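Local coordinates for malate dehydrogenase (Picrophilus torridus, PDB 4BGV), which probably catalyses the reversible, NAD-dependent oxidation of malate to oxaloacetate, a step of the tricarboxylic acid cycle, at residues 5-10 with 27-32. Numbering follows the deposited sequence.
Sequences ISVIGA and GDIYIF
Phe-32 and Ser-6 meet on one face of a parallel strand pair. Phe-32 CG lies anti to its own carbonyl carbon, beside the backbone N (chi1 -58°). The ring comes nearest Ser-6 through CE1, 3.6 Å from Ser-6 OG, which is hydrogen-bonded to Ser-76 OG. CD1 of the same ring has Val-7 O at its edge, in the ring plane, at 3.8 Å. On this face Tyr-30 touches Ser-6 through CB.

Ile-5, Val-7, Ile-29 and Ile-31 occupy the other face. Ile-5 CD1 bends to within 3.8 Å of Gly-27 CA. Val-7 and Ile-29 approach more loosely through their CG2 methyls. Helix 12-23 covers Ile-5, Ile-29 and Ile-31, completing the first beta-alpha-beta unit of the Rossmann-type NAD-binding domain.

Five backbone hydrogen bonds join the segments. Ile-5 and Val-7 each give N-H and accept through O: Ile-5 N to Asp-28 O, Tyr-30 N to Ile-5 O, Val-7 N to Tyr-30 O, Phe-32 N to Val-7 O. The fifth, Gly-9 N to Phe-32 O at 2.6 Å, carries the pairing into the glycine-rich turn. Gly-9 and Ala-10 belong to the probable NAD-binding loop. Gly-9 has phi 110°, where a CB would press on the preceding carbonyl oxygen. Ala-10 CB then packs methyl to methyl on Ile-31 CG2 at 3.6 Å. Ala-10 N is hydrogen-bonded to Asp-33 OD2.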
# COMPACT_ATOMS: atom_id res chain seq x y z
N ILE A 5 -11.85 -10.03 -13.27
CA ILE A 5 -11.88 -8.96 -14.25
C ILE A 5 -11.28 -9.50 -15.54
O ILE A 5 -10.19 -10.10 -15.51
CB ILE A 5 -11.08 -7.73 -13.77
CG1 ILE A 5 -11.61 -7.22 -12.43
CG2 ILE A 5 -11.09 -6.61 -14.82
CD1 ILE A 5 -10.75 -7.65 -11.22
N SER A 6 -11.98 -9.32 -16.65
CA SER A 6 -11.44 -9.65 -17.95
C SER A 6 -11.00 -8.36 -18.62
O SER A 6 -11.72 -7.37 -18.56
CB SER A 6 -12.49 -10.35 -18.82
OG SER A 6 -12.75 -11.67 -18.34
N VAL A 7 -9.82 -8.39 -19.24
CA VAL A 7 -9.31 -7.27 -20.02
C VAL A 7 -9.15 -7.70 -21.48
O VAL A 7 -8.35 -8.58 -21.81
CB VAL A 7 -7.95 -6.80 -19.45
CG1 VAL A 7 -7.36 -5.68 -20.29
CG2 VAL A 7 -8.11 -6.35 -17.99
N ILE A 8 -9.94 -7.08 -22.35
CA ILE A 8 -9.89 -7.38 -23.78
C ILE A 8 -8.89 -6.42 -24.42
O ILE A 8 -9.09 -5.20 -24.41
CB ILE A 8 -11.29 -7.27 -24.41
CG1 ILE A 8 -12.27 -8.23 -23.73
CG2 ILE A 8 -11.23 -7.56 -25.92
CD1 ILE A 8 -13.69 -8.17 -24.32
N GLY A 9 -7.81 -6.98 -24.95
CA GLY A 9 -6.71 -6.19 -25.50
C GLY A 9 -5.50 -6.33 -24.60
O GLY A 9 -5.56 -6.00 -23.41
N ALA A 10 -4.39 -6.82 -25.15
CA ALA A 10 -3.17 -7.03 -24.37
C ALA A 10 -2.02 -6.15 -24.84
O ALA A 10 -0.86 -6.45 -24.59
CB ALA A 10 -2.78 -8.51 -24.37
N GLY A 27 -8.62 -8.19 -8.11
CA GLY A 27 -9.25 -9.49 -8.28
C GLY A 27 -8.44 -10.31 -9.26
O GLY A 27 -7.39 -9.87 -9.69
N ASP A 28 -8.92 -11.51 -9.60
CA ASP A 28 -8.27 -12.31 -10.63
C ASP A 28 -8.41 -11.60 -11.97
O ASP A 28 -9.40 -10.92 -12.22
CB ASP A 28 -8.89 -13.70 -10.70
CG ASP A 28 -8.67 -14.49 -9.41
OD1 ASP A 28 -7.59 -14.36 -8.80
OD2 ASP A 28 -9.59 -15.24 -9.02
N ILE A 29 -7.42 -11.77 -12.84
CA ILE A 29 -7.38 -11.00 -14.07
C ILE A 29 -7.15 -11.93 -15.25
O ILE A 29 -6.15 -12.64 -15.30
CB ILE A 29 -6.25 -9.97 -14.01
CG1 ILE A 29 -6.50 -8.97 -12.87
CG2 ILE A 29 -6.14 -9.20 -15.33
CD1 ILE A 29 -5.25 -8.61 -12.14
N TYR A 30 -8.11 -11.97 -16.17
CA TYR A 30 -7.97 -12.72 -17.42
C TYR A 30 -7.79 -11.77 -18.60
O TYR A 30 -8.60 -10.85 -18.80
CB TYR A 30 -9.19 -13.61 -17.67
CG TYR A 30 -9.26 -14.87 -16.82
CD1 TYR A 30 -8.56 -14.97 -15.63
CD2 TYR A 30 -10.02 -15.97 -17.22
CE1 TYR A 30 -8.62 -16.12 -14.85
CE2 TYR A 30 -10.09 -17.11 -16.45
CZ TYR A 30 -9.39 -17.18 -15.27
OH TYR A 30 -9.46 -18.33 -14.49
N ILE A 31 -6.73 -11.98 -19.38
CA ILE A 31 -6.39 -11.05 -20.47
C ILE A 31 -6.66 -11.75 -21.80
O ILE A 31 -6.40 -12.95 -21.93
CB ILE A 31 -4.90 -10.61 -20.42
CG1 ILE A 31 -4.50 -10.19 -19.00
CG2 ILE A 31 -4.62 -9.47 -21.40
CD1 ILE A 31 -3.04 -9.84 -18.88
N PHE A 32 -7.19 -11.01 -22.77
CA PHE A 32 -7.54 -11.55 -24.08
C PHE A 32 -6.97 -10.69 -25.21
O PHE A 32 -6.99 -9.47 -25.14
CB PHE A 32 -9.07 -11.64 -24.24
CG PHE A 32 -9.73 -12.49 -23.19
CD1 PHE A 32 -9.99 -11.98 -21.92
CD2 PHE A 32 -10.07 -13.81 -23.46
CE1 PHE A 32 -10.57 -12.77 -20.93
CE2 PHE A 32 -10.66 -14.61 -22.50
CZ PHE A 32 -10.92 -14.09 -21.22